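PDB 3F8M: GntR-family protein transcriptional regulator from Mycobacterium smegmatis, which represses the phnDCE operon, involved in phosphate uptake, when the cell has phosphate available, binding DNA through a winged helix-turn-helix domain of the GntR type. Local coordinates for the interface of chains A and B. Coordinates in Å, arbitrary orientation; residue numbers count along the deposited sequence, not the author numbering. Chains: chain A/B, GntR-family protein transcriptional regulator.

Contact 1: the interface of chains A and B. Residues chain A 79, 207, 230-231, 233-234; chain B 185-187.
A mixed polar and aromatic patch of a two-fold symmetric homodimer interface seats B:Asp186 and B:Thr187, on strand 180-188, against A:Lys79, A:Phe207 and A:Thr234, and so helps hold the two chains together. B:Asp186 buries 54 Å² here, and its carboxylate oxygen OD1 carries the polar grip. The hydroxyl OG1 of A:Thr234 donates to OD1 at 2.6 Å, on the syn side and 16° out of the carboxylate plane. From above that plane, 52° out of it, the ammonium NZ of A:Lys79 reaches the same oxygen at 3.1 Å, a hydrogen bond and salt bridge made at the end of an extended chain. Both donors would be expected to stabilise the carboxylate as an anion. Water 1, 3.0 Å from B:Asp186 OD1, also bonds A:Lys79 NZ, the carbonyls of A:Gly230 and A:Met233, and the backbone N of B:Thr187. Water 2 connects A:Lys79 NZ to B:Thr187 O. Beside this network, B:Thr187 sets OG1 between its backbone N and carbonyl carbon (chi1 64°), which puts the methyl CG2 over one face of the A:Phe207 ring, 3.7 Å from the centroid. A:Phe207 CE1 packs 3.7 Å from the branch methyl CG2 of B:Ile185. Through A:Lys79, which follows the wing strands 66-69 and 72-75, the site probably helps tie the DNA-binding end of one subunit to its partner in the repressor dimer.

Contact 2: the interface of chains A and B. Residues chain A 84, 185; chain B 84, 185.
Four methyl groups, the CD1 atoms of A:Ile185, B:Ile185, A:Leu84 and B:Leu84, meet in a small apolar cluster where the two copies of the protein face each other. The isoleucines hide 15 Å² (chain A) and 14 Å² (chain B), and each leucine hides 10 Å², so the burial is shared nearly evenly between the subunits.

A:Ile185 and B:Ile185 point at each other tip to tip, with their CD1 atoms 4.2 Å apart. An extended second torsion, 165° in chain A, carries CD1 away from the strand backbone and towards the partner. The first torsions differ somewhat, at -60° in chain A and -45° in chain B, a modest departure from exact symmetry in how the two tips are set.

The leucine side chains run across each other at about a right angle, and A:Leu84 CD1 lies 3.8 Å from B:Leu84 CD1. Each leucine also crosses the opposite isoleucine at about a right angle: A:Leu84 CD1 is 4.0 Å from B:Ile185 CD1, and B:Leu84 CD1 is 4.1 Å from A:Ile185 CD1. Within each chain the two methyls pack as well, with A:Leu84 CD1 3.6 Å from A:Ile185 CD1 and B:Leu84 CD1 3.6 Å from B:Ile185 CD1.

All six separations fall within a narrow range, which places the methyls roughly at the corners of a tetrahedron. Every tip therefore touches the other three, at ordinary van der Waals distances without evident strain. The CD1 branches of the leucines make the contact, and A:Leu84 CD2 turns away from these partners in chain B. Such a cluster probably adds hydrophobic packing to the dimer contact.

In the fold, A:Ile185 and B:Ile185 lie on strand 180-188 of the UTRA domain, while A:Leu84 and B:Leu84 stand in the loop just after strand 80-83 and ahead of helix 89-94, so each subunit contributes one strand residue and one loop residue.

Contact 1: the interface of chains A and B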
loop_
_atom_site.group_PDB
_atom_site.type_symbol
_atom_site.label_atom_id
_atom_site.label_comp_id
_atom_site.label_asym_id
_atom_site.label_seq_id
_atom_site.Cartn_x
_atom_site.Cartn_y
_atom_site.Cartn_z
ATOM N N LYS A 79 -8.782 -7.453 9.402
ATOM C CA LYS A 79 -8.460 -6.155 8.775
ATOM C C LYS A 79 -9.535 -5.805 7.773
ATOM O O LYS A 79 -10.012 -6.682 7.031
ATOM C CB LYS A 79 -7.119 -6.254 8.047
ATOM C CG LYS A 79 -5.947 -6.519 8.964
ATOM C CD LYS A 79 -4.717 -6.715 8.127
ATOM C CE LYS A 79 -3.471 -6.795 8.973
ATOM N NZ LYS A 79 -2.310 -7.017 8.051
ATOM N N PHE A 207 0.111 2.807 7.646
ATOM C CA PHE A 207 0.075 3.172 6.259
ATOM C C PHE A 207 -0.167 4.705 6.262
ATOM O O PHE A 207 -0.943 5.189 7.079
ATOM C CB PHE A 207 -1.147 2.608 5.593
ATOM C CG PHE A 207 -1.013 1.189 5.084
ATOM C CD1 PHE A 207 -0.236 0.906 3.953
ATOM C CD2 PHE A 207 -1.770 0.179 5.667
ATOM C CE1 PHE A 207 -0.158 -0.402 3.447
ATOM C CE2 PHE A 207 -1.695 -1.147 5.162
ATOM C CZ PHE A 207 -0.893 -1.407 4.063
ATOM N N GLY A 230 -1.541 -0.312 10.516
ATOM C CA GLY A 230 -1.242 -1.455 9.605
ATOM C C GLY A 230 -1.981 -2.723 10.047
ATOM O O GLY A 230 -2.414 -3.508 9.204
ATOM N N ASP A 231 -2.176 -2.876 11.352
ATOM C CA ASP A 231 -2.854 -4.066 11.933
ATOM C C ASP A 231 -4.381 -4.066 11.749
ATOM O O ASP A 231 -5.055 -5.068 12.056
ATOM C CB ASP A 231 -2.426 -4.316 13.394
ATOM C CG ASP A 231 -2.776 -3.177 14.348
ATOM O OD1 ASP A 231 -3.473 -2.183 13.960
ATOM O OD2 ASP A 231 -2.308 -3.254 15.501
ATOM N N MET A 233 -5.796 -2.643 8.642
ATOM C CA MET A 233 -6.142 -2.284 7.295
ATOM C C MET A 233 -5.313 -3.020 6.267
ATOM O O MET A 233 -4.093 -3.168 6.447
ATOM C CB MET A 233 -5.993 -0.757 7.147
ATOM C CG MET A 233 -6.134 -0.231 5.725
ATOM S SD MET A 233 -7.845 -0.341 5.134
ATOM C CE MET A 233 -8.731 0.163 6.623
ATOM N N THR A 234 -5.969 -3.468 5.206
ATOM C CA THR A 234 -5.311 -3.998 4.013
ATOM C C THR A 234 -5.820 -3.244 2.821
ATOM O O THR A 234 -7.016 -3.017 2.722
ATOM C CB THR A 234 -5.640 -5.492 3.806
ATOM O OG1 THR A 234 -5.154 -6.220 4.925
ATOM C CG2 THR A 234 -5.003 -6.011 2.576
ATOM N N ILE B 185 -1.889 -5.207 -0.283
ATOM C CA ILE B 185 -0.839 -4.449 0.355
ATOM C C ILE B 185 -1.095 -4.398 1.835
ATOM O O ILE B 185 -2.140 -3.887 2.275
ATOM C CB ILE B 185 -0.763 -3.009 -0.170
ATOM C CG1 ILE B 185 -0.864 -3.001 -1.687
ATOM C CG2 ILE B 185 0.495 -2.368 0.339
ATOM C CD1 ILE B 185 -1.332 -1.676 -2.293
ATOM N N ASP B 186 -0.143 -4.947 2.581
ATOM C CA ASP B 186 -0.108 -4.969 4.020
ATOM C C ASP B 186 1.170 -4.383 4.558
ATOM O O ASP B 186 2.173 -4.259 3.831
ATOM C CB ASP B 186 -0.260 -6.405 4.545
ATOM C CG ASP B 186 -1.662 -6.954 4.319
ATOM O OD1 ASP B 186 -2.602 -6.526 5.008
ATOM O OD2 ASP B 186 -1.814 -7.808 3.448
ATOM N N THR B 187 1.134 -3.999 5.824
ATOM C CA THR B 187 2.327 -3.665 6.573
ATOM C C THR B 187 2.848 -4.974 7.187
ATOM O O THR B 187 2.070 -5.935 7.359
ATOM C CB THR B 187 2.060 -2.623 7.690
ATOM O OG1 THR B 187 1.165 -3.146 8.700
ATOM C CG2 THR B 187 1.460 -1.363 7.085
HETATM O O HOH W 1 -1.551 -4.457 6.980
HETATM O O HOH W 2 -0.126 -6.221 9.268
#

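Contact 2: the interface of chains A and B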
loop_
_atom_site.group_PDB
_atom_site.type_symbol
_atom_site.label_atom_id
_atom_site.label_comp_id
_atom_site.label_asym_id
_atom_site.label_seq_id
_atom_site.Cartn_x
_atom_site.Cartn_y
_atom_site.Cartn_z
ATOM N N LEU A 84 -8.285 0.243 -3.500
ATOM C CA LEU A 84 -7.770 1.568 -3.831
ATOM C C LEU A 84 -8.668 2.127 -4.930
ATOM O O LEU A 84 -9.049 1.433 -5.866
ATOM C CB LEU A 84 -6.289 1.541 -4.237
ATOM C CG LEU A 84 -5.251 1.437 -3.113
ATOM C CD1 LEU A 84 -3.901 1.100 -3.718
ATOM C CD2 LEU A 84 -5.168 2.716 -2.267
ATOM N N ILE A 185 1.480 5.901 -1.353
ATOM C CA ILE A 185 1.328 5.059 -0.195
ATOM C C ILE A 185 2.707 4.876 0.370
ATOM O O ILE A 185 3.623 4.453 -0.375
ATOM C CB ILE A 185 0.794 3.656 -0.573
ATOM C CG1 ILE A 185 -0.579 3.765 -1.247
ATOM C CG2 ILE A 185 0.758 2.826 0.691
ATOM C CD1 ILE A 185 -1.072 2.484 -2.014
ATOM N N LEU B 84 2.026 1.100 -8.805
ATOM C CA LEU B 84 1.391 -0.228 -8.701
ATOM C C LEU B 84 0.894 -0.619 -10.095
ATOM O O LEU B 84 0.440 0.227 -10.847
ATOM C CB LEU B 84 0.252 -0.227 -7.676
ATOM C CG LEU B 84 0.651 -0.257 -6.193
ATOM C CD1 LEU B 84 -0.574 0.071 -5.314
ATOM C CD2 LEU B 84 1.277 -1.590 -5.749
ATOM N N ILE B 185 -1.889 -5.207 -0.283
ATOM C CA ILE B 185 -0.839 -4.449 0.355
ATOM C C ILE B 185 -1.095 -4.398 1.835
ATOM O O ILE B 185 -2.140 -3.887 2.275
ATOM C CB ILE B 185 -0.763 -3.009 -0.170
ATOM C CG1 ILE B 185 -0.864 -3.001 -1.687
ATOM C CG2 ILE B 185 0.495 -2.368 0.339
ATOM C CD1 ILE B 185 -1.332 -1.676 -2.293
#

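The C-alpha centres of contact 1 and contact 2 lie about 10 Å apart, and B:Ile185 belongs to both: its CG2 methyl and carbonyl O face contact 1, while its CD1 faces contact 2. Strand 180-188 of chain B thus links a hydrated, charged patch with an apolar one. The chain segment around strand 80-83 also reaches both, through A:Lys79 before it and A:Leu84 after it. Because the interface is two-fold symmetric, contact 1 has a twin with the chains exchanged, while contact 2 already pairs equivalent residues. The combination probably helps fix the subunits' relative placement, and with it that of the DNA-binding domains.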